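Long-range contact in hypothetical protein PA2201 (Pseudomonas aeruginosa, PDB 2FEF), which is of unknown function but is probably an immunity protein of the PoNi type, countering a PoNe-type DNase toxin: residues 177-182 and 194-199. Sequence-based numbering, arbitrary orientation.
Sequences TDRLLD and ASEETF
Asp178 grips residues 194-199 in two ways at once. Asp178 CB sits over the centre of one face of the Phe199 ring, 3.4 Å from the centroid, a CH-pi contact almost exactly on the ring normal. Asp178 OD2 takes the backbone N-H of the same Phe199, 2.9 Å from Phe199 N, with an N-H...O angle of 166°. This bond reaches OD2 on the anti side, somewhat out of the carboxylate plane. CG of Asp178 lies between the backbone N and the carbonyl carbon (chi1 74°), which brings the carboxylate close to Phe199 N. The carboxylate and ring planes are 27° apart.

The other oxygen, OD1, accepts a weak capping bond from Leu181 N, with Asp178 as the N-cap of helix 179-189. Tyr146 OH of helix 146-158 also bonds to OD1. One carboxylate ties the helix start to the loop that follows the helix. That loop runs back past the N-terminal end of its own helix, within the PoNi C-terminal family region.

Arg179 is held by backbone and side chain. Arg179 N donates to Glu197 O at 2.9 Å. A bend at chi3 places Arg179 NE 3.2 Å from Ser195 O, to which it donates in the carbonyl plane. Glu196 O lies above one guanidinium face, offset toward the rim, and Arg179 NH2 packs 3.5 Å from Glu196 CA. NH1 forms a salt bridge to Glu212.

One turn along, Asp182 OD2 accepts from Ser195 N at 2.8 Å through its anti lone pair. Thr177 OG1 meets Asp182 OD1 on the syn side, at an unusually short distance. The CB atoms of Asp182 and Ala194 touch at 3.8 Å. Within the loop, Ser195 OG accepts from Glu197 N, forming an ST turn. Glu197 OE2 forms a salt bridge with Arg142.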
loop_
_atom_site.group_PDB
_atom_site.type_symbol
_atom_site.label_atom_id
_atom_site.label_comp_id
_atom_site.label_asym_id
_atom_site.label_seq_id
_atom_site.Cartn_x
_atom_site.Cartn_y
_atom_site.Cartn_z
ATOM N N THR B 177 -12.169 -29.511 8.827
ATOM C CA THR B 177 -11.560 -30.007 7.622
ATOM C C THR B 177 -12.558 -30.939 6.930
ATOM O O THR B 177 -13.417 -31.538 7.606
ATOM C CB THR B 177 -10.291 -30.808 7.967
ATOM O OG1 THR B 177 -10.590 -31.732 9.024
ATOM C CG2 THR B 177 -9.179 -29.877 8.436
ATOM N N ASP B 178 -12.452 -31.039 5.602
ATOM C CA ASP B 178 -13.245 -31.976 4.809
ATOM C C ASP B 178 -12.406 -33.157 4.318
ATOM O O ASP B 178 -11.268 -33.328 4.763
ATOM C CB ASP B 178 -13.963 -31.247 3.651
ATOM C CG ASP B 178 -13.034 -30.853 2.504
ATOM O OD1 ASP B 178 -11.790 -30.763 2.683
ATOM O OD2 ASP B 178 -13.575 -30.591 1.399
ATOM N N ARG B 179 -12.944 -33.971 3.409
ATOM C CA ARG B 179 -12.284 -35.224 3.049
ATOM C C ARG B 179 -10.870 -34.991 2.505
ATOM O O ARG B 179 -9.904 -35.600 2.978
ATOM C CB ARG B 179 -13.108 -36.015 2.042
ATOM C CG ARG B 179 -12.448 -37.372 1.644
ATOM C CD ARG B 179 -13.399 -38.244 0.859
ATOM N NE ARG B 179 -14.381 -38.896 1.713
ATOM C CZ ARG B 179 -15.353 -39.692 1.265
ATOM N NH1 ARG B 179 -15.478 -39.911 -0.037
ATOM N NH2 ARG B 179 -16.202 -40.262 2.121
ATOM N N LEU B 180 -10.758 -34.091 1.536
ATOM C CA LEU B 180 -9.447 -33.792 0.938
ATOM C C LEU B 180 -8.440 -33.260 1.965
ATOM O O LEU B 180 -7.309 -33.747 2.035
ATOM C CB LEU B 180 -9.561 -32.828 -0.261
ATOM C CG LEU B 180 -8.213 -32.337 -0.824
ATOM C CD1 LEU B 180 -7.360 -33.479 -1.411
ATOM C CD2 LEU B 180 -8.406 -31.227 -1.840
ATOM N N LEU B 181 -8.850 -32.285 2.766
ATOM C CA LEU B 181 -7.929 -31.736 3.773
ATOM C C LEU B 181 -7.511 -32.824 4.770
ATOM O O LEU B 181 -6.339 -32.861 5.193
ATOM C CB LEU B 181 -8.529 -30.519 4.517
ATOM C CG LEU B 181 -8.791 -29.250 3.681
ATOM C CD1 LEU B 181 -9.466 -28.124 4.533
ATOM C CD2 LEU B 181 -7.515 -28.765 2.912
ATOM N N ASP B 182 -8.448 -33.703 5.140
ATOM C CA ASP B 182 -8.109 -34.854 5.987
ATOM C C ASP B 182 -7.091 -35.813 5.344
ATOM O O ASP B 182 -6.142 -36.241 6.024
ATOM C CB ASP B 182 -9.355 -35.628 6.435
ATOM C CG ASP B 182 -10.155 -34.896 7.523
ATOM O OD1 ASP B 182 -9.679 -33.865 8.046
ATOM O OD2 ASP B 182 -11.266 -35.379 7.858
ATOM N N ALA B 194 -11.251 -40.284 7.599
ATOM C CA ALA B 194 -11.439 -38.971 6.987
ATOM C C ALA B 194 -12.907 -38.577 7.002
ATOM O O ALA B 194 -13.789 -39.443 6.997
ATOM C CB ALA B 194 -10.892 -38.955 5.554
ATOM N N SER B 195 -13.149 -37.268 7.009
ATOM C CA SER B 195 -14.479 -36.688 6.852
ATOM C C SER B 195 -15.128 -37.249 5.583
ATOM O O SER B 195 -14.435 -37.628 4.640
ATOM C CB SER B 195 -14.346 -35.165 6.732
ATOM O OG SER B 195 -15.584 -34.543 6.447
ATOM N N GLU B 196 -16.456 -37.307 5.571
ATOM C CA GLU B 196 -17.185 -37.733 4.374
ATOM C C GLU B 196 -17.649 -36.550 3.537
ATOM O O GLU B 196 -18.171 -36.742 2.436
ATOM C CB GLU B 196 -18.393 -38.588 4.752
ATOM C CG GLU B 196 -18.032 -39.888 5.450
ATOM C CD GLU B 196 -19.244 -40.690 5.822
ATOM O OE1 GLU B 196 -20.379 -40.201 5.600
ATOM O OE2 GLU B 196 -19.063 -41.813 6.341
ATOM N N GLU B 197 -17.462 -35.338 4.057
ATOM C CA GLU B 197 -17.885 -34.124 3.366
ATOM C C GLU B 197 -16.866 -33.650 2.334
ATOM O O GLU B 197 -15.662 -33.901 2.457
ATOM C CB GLU B 197 -18.112 -32.978 4.349
ATOM C CG GLU B 197 -19.119 -33.242 5.475
ATOM C CD GLU B 197 -19.294 -32.016 6.361
ATOM O OE1 GLU B 197 -18.754 -31.998 7.491
ATOM O OE2 GLU B 197 -19.936 -31.049 5.913
ATOM N N THR B 198 -17.370 -32.948 1.326
ATOM C CA THR B 198 -16.540 -32.145 0.419
ATOM C C THR B 198 -17.120 -30.719 0.439
ATOM O O THR B 198 -18.260 -30.499 0.003
ATOM C CB THR B 198 -16.552 -32.730 -1.002
ATOM O OG1 THR B 198 -15.990 -34.054 -0.984
ATOM C CG2 THR B 198 -15.737 -31.855 -1.977
ATOM N N PHE B 199 -16.350 -29.766 0.964
ATOM C CA PHE B 199 -16.835 -28.400 1.108
ATOM C C PHE B 199 -17.120 -27.698 -0.221
ATOM O O PHE B 199 -18.009 -26.858 -0.291
ATOM C CB PHE B 199 -15.890 -27.558 1.976
ATOM C CG PHE B 199 -15.774 -28.048 3.408
ATOM C CD1 PHE B 199 -16.726 -28.914 3.955
ATOM C CD2 PHE B 199 -14.702 -27.654 4.199
ATOM C CE1 PHE B 199 -16.600 -29.377 5.264
ATOM C CE2 PHE B 199 -14.586 -28.090 5.514
ATOM C CZ PHE B 199 -15.532 -28.950 6.044
#